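Side-chain contacts in aldehyde dehydrogenase (Listeria monocytogenes, PDB 3K9D), which probably oxidises aldehyde or oxo groups of its substrates, with NAD or NADP as the electron acceptor: residues A[16-21]-A[187-192]; A[82-87]-A[414-419]; A[288-293]-A[297-302]; A[353-358]-A[382-387]. All coordinates share one frame; numbering follows the deposited sequence.

Interaction 1 of 4, residues A[16-21]-A[187-192]; sequences NLIESA and MKHKDT
I18 on helix 6-28 plugs against H189, D191 and T192, the turn that carries helix 180-188 into strand 192-197, a helix-to-strand link in the Rossmann-like domain of the aldehyde dehydrogenase fold. The packing across the contact is built on one isoleucine whose two branches part. CG2, anti to its own backbone N (chi1 of CG1 -74°), touches D191 CB at 3.6 Å. The nearly extended CG1-CD1 arm reaches further, with CD1 3.6 Å from H189 CB. The same CD1 lies 3.4 Å from T192 OG1, a hydroxyl hydrogen-bonded to L186 O near the end of helix 180-188. The aromatic part is a CH-pi contact: I18 CG2 stands over one face of the imidazole, 4.1 Å from the ring centroid and 27° off its normal. On the same helix A21, about one turn further on, rests on V111 and V140 of the neighbouring strands. Polar support stays inside 187-192, where the H189 ring, on the first residue beyond the helix, turns toward the backbone that follows. It is fixed by D191 N, which lies close to the imidazole plane and donates to H189 ND1 at 3.1 Å.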
loop_
_atom_site.group_PDB
_atom_site.type_symbol
_atom_site.label_atom_id
_atom_site.label_comp_id
_atom_site.label_asym_id
_atom_site.label_seq_id
_atom_site.Cartn_x
_atom_site.Cartn_y
_atom_site.Cartn_z
ATOM N N ASN A 16 2.429 17.214 19.723
ATOM C CA ASN A 16 3.393 16.837 20.775
ATOM C C ASN A 16 3.652 15.329 20.779
ATOM O O ASN A 16 4.797 14.891 20.790
ATOM C CB ASN A 16 2.922 17.293 22.163
ATOM C CG ASN A 16 2.817 18.803 22.288
ATOM O OD1 ASN A 16 3.507 19.549 21.598
ATOM N ND2 ASN A 16 1.950 19.258 23.182
ATOM N N LEU A 17 2.571 14.559 20.747
ATOM C CA LEU A 17 2.617 13.097 20.684
ATOM C C LEU A 17 3.359 12.539 19.465
ATOM O O LEU A 17 4.135 11.601 19.588
ATOM C CB LEU A 17 1.185 12.525 20.744
ATOM C CG LEU A 17 0.428 12.700 22.070
ATOM C CD1 LEU A 17 -1.016 12.248 21.928
ATOM C CD2 LEU A 17 1.107 11.961 23.194
ATOM N N ILE A 18 3.114 13.119 18.292
ATOM C CA ILE A 18 3.838 12.745 17.073
ATOM C C ILE A 18 5.349 13.070 17.176
ATOM O O ILE A 18 6.192 12.234 16.839
ATOM C CB ILE A 18 3.183 13.393 15.823
ATOM C CG1 ILE A 18 1.878 12.675 15.485
ATOM C CG2 ILE A 18 4.124 13.373 14.611
ATOM C CD1 ILE A 18 1.009 13.457 14.565
ATOM N N GLU A 19 5.655 14.257 17.695
ATOM C CA GLU A 19 7.032 14.723 17.935
ATOM C C GLU A 19 7.855 13.787 18.843
ATOM O O GLU A 19 9.025 13.508 18.552
ATOM C CB GLU A 19 6.991 16.129 18.545
ATOM C CG GLU A 19 8.311 16.879 18.581
ATOM C CD GLU A 19 8.245 18.129 19.449
ATOM O OE1 GLU A 19 7.835 18.022 20.626
ATOM O OE2 GLU A 19 8.611 19.220 18.960
ATOM N N SER A 20 7.240 13.331 19.936
ATOM C CA SER A 20 7.865 12.382 20.861
ATOM C C SER A 20 8.026 11.021 20.201
ATOM O O SER A 20 9.062 10.380 20.338
ATOM C CB SER A 20 7.025 12.227 22.136
ATOM O OG SER A 20 7.098 13.379 22.946
ATOM N N ALA A 21 6.989 10.588 19.484
ATOM C CA ALA A 21 7.025 9.320 18.773
ATOM C C ALA A 21 8.081 9.314 17.670
ATOM O O ALA A 21 8.698 8.283 17.417
ATOM C CB ALA A 21 5.658 8.982 18.213
ATOM N N MET A 187 -3.796 12.147 11.280
ATOM C CA MET A 187 -3.764 11.525 9.977
ATOM C C MET A 187 -2.984 12.384 8.968
ATOM O O MET A 187 -2.227 11.839 8.177
ATOM C CB MET A 187 -5.190 11.251 9.445
ATOM C CG MET A 187 -5.983 10.155 10.184
ATOM S SD MET A 187 -7.591 9.791 9.426
ATOM C CE MET A 187 -8.345 11.412 9.421
ATOM N N LYS A 188 -3.194 13.703 8.992
ATOM C CA LYS A 188 -2.597 14.628 7.987
ATOM C C LYS A 188 -1.131 15.002 8.214
ATOM O O LYS A 188 -0.436 15.378 7.265
ATOM C CB LYS A 188 -3.431 15.909 7.824
ATOM C CG LYS A 188 -4.719 15.724 7.004
ATOM C CD LYS A 188 -5.503 17.027 6.857
ATOM C CE LYS A 188 -6.791 16.844 6.042
ATOM N NZ LYS A 188 -6.578 16.777 4.564
ATOM N N HIS A 189 -0.664 14.906 9.459
ATOM C CA HIS A 189 0.705 15.298 9.826
ATOM C C HIS A 189 1.801 14.694 8.951
ATOM O O HIS A 189 1.731 13.530 8.563
ATOM C CB HIS A 189 0.994 14.956 11.283
ATOM C CG HIS A 189 1.944 15.905 11.940
ATOM N ND1 HIS A 189 3.313 15.793 11.823
ATOM C CD2 HIS A 189 1.722 17.000 12.705
ATOM C CE1 HIS A 189 3.894 16.768 12.499
ATOM N NE2 HIS A 189 2.950 17.516 13.042
ATOM N N LYS A 190 2.806 15.515 8.652
ATOM C CA LYS A 190 3.958 15.145 7.833
ATOM C C LYS A 190 4.807 14.015 8.449
ATOM O O LYS A 190 5.325 13.145 7.736
ATOM C CB LYS A 190 4.814 16.400 7.608
ATOM C CG LYS A 190 5.975 16.234 6.649
ATOM C CD LYS A 190 7.085 17.234 6.959
ATOM C CE LYS A 190 8.459 16.598 6.786
ATOM N NZ LYS A 190 8.607 15.914 5.462
ATOM N N ASP A 191 4.920 14.024 9.776
ATOM C CA ASP A 191 5.730 13.046 10.504
ATOM C C ASP A 191 5.042 11.698 10.774
ATOM O O ASP A 191 5.703 10.694 11.118
ATOM C CB ASP A 191 6.310 13.696 11.762
ATOM C CG ASP A 191 7.288 14.789 11.425
ATOM O OD1 ASP A 191 8.008 14.614 10.421
ATOM O OD2 ASP A 191 7.345 15.817 12.137
ATOM N N THR A 192 3.721 11.680 10.573
ATOM C CA THR A 192 2.942 10.442 10.494
ATOM C C THR A 192 3.241 9.699 9.189
ATOM O O THR A 192 2.999 10.222 8.096
ATOM C CB THR A 192 1.433 10.745 10.604
ATOM O OG1 THR A 192 1.190 11.452 11.831
ATOM C CG2 THR A 192 0.602 9.455 10.572
#

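Interaction 2 of 4, residues A[82-87]-A[414-419]; sequences YNYIKD and LVPALT
Y84 and P416 bring the two backbones nearest, with 7.2 Å between Y84 CA and P416 CA. Segment 82-87 is the end of helix 67-85 and the start of the chain that leaves it, whereas 414-419 belongs to a long loop without regular structure. One tyrosine carries the contact from the helical side. Its CG is anti to the backbone N (chi1 161°), which sends the ring out along the loop so that successive parts of it meet P416 and V415. The proline takes the base of the ring: P416 CD lies over one face, 3.6 Å from Y84 CG, in a CH-pi contact with 4.0 Å from CD to the ring centroid. P416 CG adds to this at the root of the side chain, 3.7 Å from Y84 CB. Valine takes the far end with both methyls, CG1 at 3.6 Å from Y84 CE2 and CG2 at 3.6 Å from Y84 OH. All of this is van der Waals packing; the phenol oxygen meets only valine methyls within the two segments. Outside it, P416 also rests on F76, two turns earlier in helix 67-85, while V415 O is bonded to N433 of the same loop. L414 packs on R444 of the second subunit, and A417 and L418 lean on helix 121-134, so the loop runs between helices 67-85 and 121-134 close to the dimer interface.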
loop_
_atom_site.group_PDB
_atom_site.type_symbol
_atom_site.label_atom_id
_atom_site.label_comp_id
_atom_site.label_asym_id
_atom_site.label_seq_id
_atom_site.Cartn_x
_atom_site.Cartn_y
_atom_site.Cartn_z
ATOM N N TYR A 82 1.702 -12.532 19.336
ATOM C CA TYR A 82 3.072 -12.752 19.777
ATOM C C TYR A 82 3.693 -14.046 19.244
ATOM O O TYR A 82 4.806 -14.024 18.729
ATOM C CB TYR A 82 3.203 -12.685 21.313
ATOM C CG TYR A 82 4.612 -12.937 21.764
ATOM C CD1 TYR A 82 5.613 -12.000 21.503
ATOM C CD2 TYR A 82 4.967 -14.127 22.398
ATOM C CE1 TYR A 82 6.923 -12.229 21.872
ATOM C CE2 TYR A 82 6.290 -14.367 22.772
ATOM C CZ TYR A 82 7.261 -13.407 22.506
ATOM O OH TYR A 82 8.578 -13.610 22.862
ATOM N N ASN A 83 2.974 -15.162 19.350
ATOM C CA ASN A 83 3.499 -16.439 18.851
ATOM C C ASN A 83 3.711 -16.473 17.330
ATOM O O ASN A 83 4.598 -17.172 16.852
ATOM C CB ASN A 83 2.633 -17.619 19.307
ATOM C CG ASN A 83 3.069 -18.184 20.651
ATOM O OD1 ASN A 83 4.165 -17.893 21.154
ATOM N ND2 ASN A 83 2.212 -19.007 21.237
ATOM N N TYR A 84 2.902 -15.716 16.585
ATOM C CA TYR A 84 3.116 -15.554 15.142
ATOM C C TYR A 84 4.333 -14.661 14.819
ATOM O O TYR A 84 5.062 -14.927 13.854
ATOM C CB TYR A 84 1.840 -15.036 14.447
ATOM C CG TYR A 84 2.081 -14.417 13.078
ATOM C CD1 TYR A 84 2.349 -15.210 11.961
ATOM C CD2 TYR A 84 2.041 -13.037 12.909
ATOM C CE1 TYR A 84 2.582 -14.635 10.706
ATOM C CE2 TYR A 84 2.284 -12.450 11.673
ATOM C CZ TYR A 84 2.549 -13.251 10.574
ATOM O OH TYR A 84 2.779 -12.660 9.347
ATOM N N ILE A 85 4.559 -13.622 15.628
ATOM C CA ILE A 85 5.597 -12.618 15.320
ATOM C C ILE A 85 6.973 -12.831 15.962
ATOM O O ILE A 85 7.962 -12.313 15.452
ATOM C CB ILE A 85 5.123 -11.126 15.558
ATOM C CG1 ILE A 85 5.075 -10.754 17.051
ATOM C CG2 ILE A 85 3.810 -10.849 14.873
ATOM C CD1 ILE A 85 4.630 -9.319 17.323
ATOM N N LYS A 86 7.047 -13.596 17.054
ATOM C CA LYS A 86 8.292 -13.709 17.841
ATOM C C LYS A 86 9.585 -14.102 17.077
ATOM O O LYS A 86 10.667 -13.604 17.392
ATOM C CB LYS A 86 8.086 -14.610 19.076
ATOM C CG LYS A 86 7.908 -16.103 18.819
ATOM C CD LYS A 86 7.940 -16.867 20.151
ATOM C CE LYS A 86 8.301 -18.344 19.966
ATOM N NZ LYS A 86 7.272 -19.117 19.202
ATOM N N ASP A 87 9.475 -14.978 16.078
ATOM C CA ASP A 87 10.662 -15.474 15.371
ATOM C C ASP A 87 10.847 -14.878 13.965
ATOM O O ASP A 87 11.789 -15.237 13.247
ATOM C CB ASP A 87 10.661 -17.006 15.323
ATOM C CG ASP A 87 10.840 -17.636 16.699
ATOM O OD1 ASP A 87 11.584 -17.072 17.527
ATOM O OD2 ASP A 87 10.244 -18.702 16.947
ATOM N N LEU A 414 -4.710 -18.323 8.983
ATOM C CA LEU A 414 -4.494 -16.965 8.467
ATOM C C LEU A 414 -3.616 -16.181 9.438
ATOM O O LEU A 414 -3.466 -16.563 10.612
ATOM C CB LEU A 414 -5.817 -16.224 8.270
ATOM C CG LEU A 414 -6.820 -16.664 7.201
ATOM C CD1 LEU A 414 -8.008 -15.721 7.181
ATOM C CD2 LEU A 414 -6.179 -16.739 5.800
ATOM N N VAL A 415 -3.023 -15.092 8.955
ATOM C CA VAL A 415 -2.227 -14.238 9.828
ATOM C C VAL A 415 -3.127 -13.710 10.958
ATOM O O VAL A 415 -4.192 -13.161 10.685
ATOM C CB VAL A 415 -1.499 -13.105 9.042
ATOM C CG1 VAL A 415 -0.876 -12.100 9.999
ATOM C CG2 VAL A 415 -0.403 -13.695 8.135
ATOM N N PRO A 416 -2.719 -13.930 12.230
ATOM C CA PRO A 416 -3.499 -13.438 13.369
ATOM C C PRO A 416 -3.508 -11.913 13.415
ATOM O O PRO A 416 -2.447 -11.294 13.574
ATOM C CB PRO A 416 -2.764 -14.005 14.594
ATOM C CG PRO A 416 -1.812 -14.996 14.079
ATOM C CD PRO A 416 -1.507 -14.650 12.667
ATOM N N ALA A 417 -4.701 -11.326 13.288
ATOM C CA ALA A 417 -4.847 -9.882 13.153
ATOM C C ALA A 417 -6.231 -9.379 13.508
ATOM O O ALA A 417 -7.239 -10.076 13.336
ATOM C CB ALA A 417 -4.480 -9.425 11.723
ATOM N N LEU A 418 -6.274 -8.134 13.966
ATOM C CA LEU A 418 -7.534 -7.465 14.206
ATOM C C LEU A 418 -7.743 -6.298 13.242
ATOM O O LEU A 418 -8.756 -5.602 13.315
ATOM C CB LEU A 418 -7.646 -7.051 15.682
ATOM C CG LEU A 418 -7.768 -8.252 16.635
ATOM C CD1 LEU A 418 -7.364 -7.855 18.043
ATOM C CD2 LEU A 418 -9.153 -8.867 16.632
ATOM N N THR A 419 -6.779 -6.108 12.334
ATOM C CA THR A 419 -6.945 -5.229 11.162
ATOM C C THR A 419 -6.965 -6.080 9.894
ATOM O O THR A 419 -5.948 -6.618 9.457
ATOM C CB THR A 419 -5.887 -4.091 11.119
ATOM O OG1 THR A 419 -6.104 -3.232 12.239
ATOM C CG2 THR A 419 -5.996 -3.245 9.831
#

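Interaction 3 of 4, residues A[288-293]-A[297-302]; sequences GKFILR and SMNPAI
N299 turns its amide between the F290 backbone and the F290 ring. ND2 donates to F290 O at 2.9 Å, with the carbonyl oxygen near the amide plane, and the same nitrogen stands over one face of the phenyl group, 3.5 Å from F290 CZ. The ring and amide planes are 42° apart. At the ring's edge, I302 CG2 approaches F290 CE2 to 3.8 Å. The side chains of I291 and M298 run the same way and meet at I291 CG2 and M298 CE, 3.5 Å apart. The R293 chain bends to lay one face of its guanidinium on P300, whose CD is 3.3 Å from R293 NH2. The backbone that carries these groups reverses like a short hairpin as it leaves helix 281-291: N299 N donates to I291 O at 2.7 Å and R293 N to S297 O at 2.9 Å, flanking L292 and M298, a single antiparallel non-hydrogen-bonded pair. N299 is set by an Asx turn, A301 N bonding to N299 OD1 at 3.3 Å from above the carbonyl plane. Further out, S297 OG is tied to N295, while L292 and M298 rest on R340 and I291 on P337.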
loop_
_atom_site.group_PDB
_atom_site.type_symbol
_atom_site.label_atom_id
_atom_site.label_comp_id
_atom_site.label_asym_id
_atom_site.label_seq_id
_atom_site.Cartn_x
_atom_site.Cartn_y
_atom_site.Cartn_z
ATOM N N GLY A 288 -36.653 -4.774 11.370
ATOM C CA GLY A 288 -36.092 -4.079 10.207
ATOM C C GLY A 288 -36.297 -2.568 10.224
ATOM O O GLY A 288 -35.382 -1.801 9.902
ATOM N N LYS A 289 -37.503 -2.142 10.602
ATOM C CA LYS A 289 -37.816 -0.717 10.795
ATOM C C LYS A 289 -36.953 -0.084 11.892
ATOM O O LYS A 289 -36.458 1.034 11.732
ATOM C CB LYS A 289 -39.308 -0.529 11.103
ATOM C CG LYS A 289 -40.232 -0.819 9.918
ATOM C CD LYS A 289 -41.696 -0.616 10.287
ATOM C CE LYS A 289 -42.599 -0.898 9.106
ATOM N NZ LYS A 289 -44.027 -1.063 9.513
ATOM N N PHE A 290 -36.738 -0.814 12.986
ATOM C CA PHE A 290 -35.869 -0.337 14.078
ATOM C C PHE A 290 -34.366 -0.251 13.726
ATOM O O PHE A 290 -33.691 0.730 14.075
ATOM C CB PHE A 290 -36.067 -1.184 15.341
ATOM C CG PHE A 290 -35.235 -0.728 16.499
ATOM C CD1 PHE A 290 -35.610 0.394 17.240
ATOM C CD2 PHE A 290 -34.063 -1.398 16.837
ATOM C CE1 PHE A 290 -34.825 0.848 18.311
ATOM C CE2 PHE A 290 -33.279 -0.964 17.906
ATOM C CZ PHE A 290 -33.656 0.169 18.637
ATOM N N ILE A 291 -33.856 -1.291 13.064
ATOM C CA ILE A 291 -32.460 -1.395 12.639
ATOM C C ILE A 291 -32.045 -0.301 11.625
ATOM O O ILE A 291 -30.960 0.298 11.751
ATOM C CB ILE A 291 -32.171 -2.798 12.013
ATOM C CG1 ILE A 291 -32.079 -3.899 13.067
ATOM C CG2 ILE A 291 -30.866 -2.805 11.253
ATOM C CD1 ILE A 291 -31.882 -5.289 12.435
ATOM N N LEU A 292 -32.896 -0.047 10.629
ATOM C CA LEU A 292 -32.572 0.919 9.579
ATOM C C LEU A 292 -33.083 2.323 9.912
ATOM O O LEU A 292 -34.293 2.541 10.015
ATOM C CB LEU A 292 -33.092 0.456 8.216
ATOM C CG LEU A 292 -32.771 1.365 7.014
ATOM C CD1 LEU A 292 -31.280 1.375 6.687
ATOM C CD2 LEU A 292 -33.587 0.997 5.788
ATOM N N ARG A 293 -32.139 3.252 10.084
ATOM C CA ARG A 293 -32.403 4.667 10.356
ATOM C C ARG A 293 -32.882 5.392 9.084
ATOM O O ARG A 293 -32.586 4.937 7.968
ATOM C CB ARG A 293 -31.132 5.331 10.936
ATOM C CG ARG A 293 -31.234 5.676 12.422
ATOM C CD ARG A 293 -30.019 5.238 13.226
ATOM N NE ARG A 293 -29.076 6.312 13.539
ATOM C CZ ARG A 293 -27.781 6.284 13.229
ATOM N NH1 ARG A 293 -26.986 7.287 13.556
ATOM N NH2 ARG A 293 -27.270 5.240 12.597
ATOM N N SER A 297 -28.404 4.965 7.512
ATOM C CA SER A 297 -27.456 4.237 8.336
ATOM C C SER A 297 -28.149 3.148 9.170
ATOM O O SER A 297 -29.381 3.108 9.293
ATOM C CB SER A 297 -26.686 5.194 9.242
ATOM O OG SER A 297 -27.572 5.823 10.152
ATOM N N MET A 298 -27.340 2.255 9.723
ATOM C CA MET A 298 -27.832 1.209 10.602
ATOM C C MET A 298 -27.756 1.750 12.032
ATOM O O MET A 298 -26.843 2.512 12.359
ATOM C CB MET A 298 -26.993 -0.063 10.435
ATOM C CG MET A 298 -26.867 -0.568 8.974
ATOM S SD MET A 298 -28.293 -1.462 8.321
ATOM C CE MET A 298 -28.040 -3.038 9.142
ATOM N N ASN A 299 -28.728 1.359 12.857
ATOM C CA ASN A 299 -28.890 1.818 14.245
ATOM C C ASN A 299 -27.755 1.362 15.158
ATOM O O ASN A 299 -27.597 0.166 15.371
ATOM C CB ASN A 299 -30.216 1.270 14.784
ATOM C CG ASN A 299 -30.805 2.105 15.905
ATOM O OD1 ASN A 299 -30.113 2.868 16.577
ATOM N ND2 ASN A 299 -32.110 1.953 16.115
ATOM N N PRO A 300 -26.962 2.307 15.713
ATOM C CA PRO A 300 -25.885 1.908 16.627
ATOM C C PRO A 300 -26.373 1.282 17.945
ATOM O O PRO A 300 -25.596 0.621 18.617
ATOM C CB PRO A 300 -25.158 3.225 16.907
ATOM C CG PRO A 300 -26.181 4.273 16.696
ATOM C CD PRO A 300 -27.004 3.773 15.545
ATOM N N ALA A 301 -27.656 1.473 18.276
ATOM C CA ALA A 301 -28.257 0.977 19.523
ATOM C C ALA A 301 -28.224 -0.553 19.674
ATOM O O ALA A 301 -28.348 -1.075 20.776
ATOM C CB ALA A 301 -29.684 1.489 19.648
ATOM N N ILE A 302 -28.042 -1.254 18.560
ATOM C CA ILE A 302 -28.029 -2.715 18.531
ATOM C C ILE A 302 -26.630 -3.311 18.719
ATOM O O ILE A 302 -26.505 -4.499 19.036
ATOM C CB ILE A 302 -28.655 -3.268 17.210
ATOM C CG1 ILE A 302 -27.786 -2.908 15.988
ATOM C CG2 ILE A 302 -30.101 -2.791 17.055
ATOM C CD1 ILE A 302 -28.053 -3.735 14.730
#

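Interaction 4 of 4, residues A[353-358]-A[382-387]; sequences ETWQEA and KEIIRE
W355 and I384, on the first turns of helices 355-368 and 382-391, make the closest backbone approach, 7.6 Å between W355 CA and I384 CA. The indole bridges the gap. Its CG sits between the backbone N and the carbonyl carbon (chi1 71°), which swings the ring off the helix start toward the second helix. I384 crosses obliquely over one face of it: CG1 is 3.9 Å from the centroid of the five-membered ring and only 3° off the normal, a CH-pi contact. The other carbons spread around that point, CD1 at 3.6 Å from W355 CD1 and CG2 near the ring fusion. The opposite face of the indole carries the amide of Q356. Both helices belong to the alpha/beta domain built on the parallel sheet: one connects strands 346-352 and 374-378, the next strands 374-378 and 396-399, and W355 also touches F225 on strand 223-226. E387, one turn after I384, comes to the six-membered ring from its edge. A bend at chi2 (-93°) brings OE2 to 3.3 Å from W355 CH2, near the ring plane, with CB 3.7 Å from W355 CZ3. Just before W355, T354 is the N-cap and its OG1 accepts from E357 N at 3.0 Å. The E357 carboxylate accepts from E353 N, while R386 forms a salt bridge with E96 of the second subunit.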
loop_
_atom_site.group_PDB
_atom_site.type_symbol
_atom_site.label_atom_id
_atom_site.label_comp_id
_atom_site.label_asym_id
_atom_site.label_seq_id
_atom_site.Cartn_x
_atom_site.Cartn_y
_atom_site.Cartn_z
ATOM N N GLU A 353 -31.553 -22.293 -4.921
ATOM C CA GLU A 353 -31.865 -23.640 -5.406
ATOM C C GLU A 353 -30.607 -24.486 -5.562
ATOM O O GLU A 353 -30.608 -25.667 -5.228
ATOM C CB GLU A 353 -32.667 -23.641 -6.721
ATOM C CG GLU A 353 -33.896 -22.732 -6.790
ATOM C CD GLU A 353 -34.792 -22.819 -5.570
ATOM O OE1 GLU A 353 -35.195 -23.944 -5.198
ATOM O OE2 GLU A 353 -35.097 -21.749 -4.994
ATOM N N THR A 354 -29.539 -23.865 -6.068
ATOM C CA THR A 354 -28.284 -24.543 -6.401
ATOM C C THR A 354 -27.096 -23.825 -5.742
ATOM O O THR A 354 -27.249 -22.730 -5.207
ATOM C CB THR A 354 -28.058 -24.556 -7.940
ATOM O OG1 THR A 354 -27.996 -23.200 -8.414
ATOM C CG2 THR A 354 -29.204 -25.298 -8.673
ATOM N N TRP A 355 -25.912 -24.425 -5.791
ATOM C CA TRP A 355 -24.699 -23.703 -5.363
ATOM C C TRP A 355 -24.359 -22.527 -6.286
ATOM O O TRP A 355 -23.782 -21.544 -5.844
ATOM C CB TRP A 355 -23.480 -24.616 -5.201
ATOM C CG TRP A 355 -22.857 -25.169 -6.474
ATOM C CD1 TRP A 355 -23.096 -26.390 -7.035
ATOM C CD2 TRP A 355 -21.837 -24.550 -7.286
ATOM N NE1 TRP A 355 -22.309 -26.566 -8.157
ATOM C CE2 TRP A 355 -21.536 -25.450 -8.339
ATOM C CE3 TRP A 355 -21.168 -23.320 -7.239
ATOM C CZ2 TRP A 355 -20.593 -25.156 -9.329
ATOM C CZ3 TRP A 355 -20.232 -23.027 -8.234
ATOM C CH2 TRP A 355 -19.963 -23.938 -9.262
ATOM N N GLN A 356 -24.723 -22.658 -7.559
ATOM C CA GLN A 356 -24.499 -21.624 -8.555
ATOM C C GLN A 356 -25.328 -20.388 -8.175
ATOM O O GLN A 356 -24.811 -19.268 -8.183
ATOM C CB GLN A 356 -24.839 -22.141 -9.959
ATOM C CG GLN A 356 -23.893 -23.232 -10.513
ATOM C CD GLN A 356 -24.384 -24.665 -10.283
ATOM O OE1 GLN A 356 -25.115 -24.948 -9.335
ATOM N NE2 GLN A 356 -23.969 -25.575 -11.151
ATOM N N GLU A 357 -26.578 -20.608 -7.764
ATOM C CA GLU A 357 -27.468 -19.514 -7.348
ATOM C C GLU A 357 -26.993 -18.890 -6.042
ATOM O O GLU A 357 -27.061 -17.683 -5.867
ATOM C CB GLU A 357 -28.919 -19.986 -7.226
ATOM C CG GLU A 357 -29.915 -18.814 -7.239
ATOM C CD GLU A 357 -31.324 -19.194 -6.821
ATOM O OE1 GLU A 357 -32.156 -18.280 -6.671
ATOM O OE2 GLU A 357 -31.608 -20.389 -6.646
ATOM N N ALA A 358 -26.473 -19.734 -5.155
ATOM C CA ALA A 358 -25.924 -19.318 -3.881
ATOM C C ALA A 358 -24.703 -18.396 -4.065
ATOM O O ALA A 358 -24.567 -17.378 -3.373
ATOM C CB ALA A 358 -25.559 -20.523 -3.088
ATOM N N LYS A 382 -14.777 -30.074 -2.373
ATOM C CA LYS A 382 -13.583 -29.295 -2.680
ATOM C C LYS A 382 -13.650 -28.587 -4.035
ATOM O O LYS A 382 -12.998 -27.568 -4.229
ATOM C CB LYS A 382 -12.306 -30.131 -2.514
ATOM C CG LYS A 382 -11.942 -31.088 -3.640
ATOM C CD LYS A 382 -10.415 -31.297 -3.649
ATOM C CE LYS A 382 -10.005 -32.744 -3.930
ATOM N NZ LYS A 382 -10.083 -33.124 -5.371
ATOM N N GLU A 383 -14.470 -29.107 -4.944
ATOM C CA GLU A 383 -14.662 -28.477 -6.246
ATOM C C GLU A 383 -15.502 -27.215 -6.142
ATOM O O GLU A 383 -15.158 -26.204 -6.752
ATOM C CB GLU A 383 -15.254 -29.463 -7.249
ATOM C CG GLU A 383 -14.386 -30.698 -7.410
ATOM C CD GLU A 383 -14.527 -31.360 -8.760
ATOM O OE1 GLU A 383 -15.563 -31.152 -9.436
ATOM O OE2 GLU A 383 -13.591 -32.100 -9.140
ATOM N N ILE A 384 -16.573 -27.260 -5.344
ATOM C CA ILE A 384 -17.462 -26.097 -5.172
ATOM C C ILE A 384 -16.712 -24.998 -4.427
ATOM O O ILE A 384 -16.794 -23.815 -4.797
ATOM C CB ILE A 384 -18.806 -26.475 -4.446
ATOM C CG1 ILE A 384 -19.643 -27.384 -5.340
ATOM C CG2 ILE A 384 -19.652 -25.216 -4.121
ATOM C CD1 ILE A 384 -20.884 -27.905 -4.683
ATOM N N ILE A 385 -15.980 -25.413 -3.390
ATOM C CA ILE A 385 -15.117 -24.552 -2.597
ATOM C C ILE A 385 -14.095 -23.809 -3.475
ATOM O O ILE A 385 -13.927 -22.595 -3.337
ATOM C CB ILE A 385 -14.369 -25.329 -1.486
ATOM C CG1 ILE A 385 -15.323 -25.770 -0.362
ATOM C CG2 ILE A 385 -13.261 -24.463 -0.878
ATOM C CD1 ILE A 385 -14.802 -26.926 0.458
ATOM N N ARG A 386 -13.434 -24.543 -4.370
ATOM C CA ARG A 386 -12.510 -23.942 -5.349
ATOM C C ARG A 386 -13.183 -22.900 -6.272
ATOM O O ARG A 386 -12.569 -21.892 -6.614
ATOM C CB ARG A 386 -11.822 -25.033 -6.170
ATOM C CG ARG A 386 -10.656 -24.528 -7.015
ATOM C CD ARG A 386 -10.234 -25.556 -8.045
ATOM N NE ARG A 386 -9.081 -25.089 -8.815
ATOM C CZ ARG A 386 -7.815 -25.171 -8.411
ATOM N NH1 ARG A 386 -7.511 -25.703 -7.223
ATOM N NH2 ARG A 386 -6.851 -24.712 -9.198
ATOM N N GLU A 387 -14.437 -23.145 -6.667
ATOM C CA GLU A 387 -15.198 -22.185 -7.477
ATOM C C GLU A 387 -15.454 -20.898 -6.688
ATOM O O GLU A 387 -15.328 -19.800 -7.222
ATOM C CB GLU A 387 -16.536 -22.779 -7.938
ATOM C CG GLU A 387 -16.425 -23.904 -8.963
ATOM C CD GLU A 387 -16.520 -23.420 -10.408
ATOM O OE1 GLU A 387 -15.820 -22.452 -10.784
ATOM O OE2 GLU A 387 -17.289 -24.033 -11.178
#

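Overall arrangement
From the N terminus, helix 6-28 supplies the first half of interaction 1, and 82-87 opens interaction 2 before 187-192 closes the first, so these two long loops cross. Interaction 1 joins the N-terminal helix to the turn leading into strand 192-197 of the mixed sheet. Interaction 2 closes only at 414-419, joining the end of helix 67-85 to the late loop ahead of strand 440-447. Interactions 3 and 4 follow one another within that span: 288-293 with 297-302 is a local reversal after helix 281-291, and 353-358 with 382-387 pairs successive helices of the parallel-sheet domain. Interactions 1 and 4 lie on opposite sides of the chain's centre, their centres about 49 Å apart.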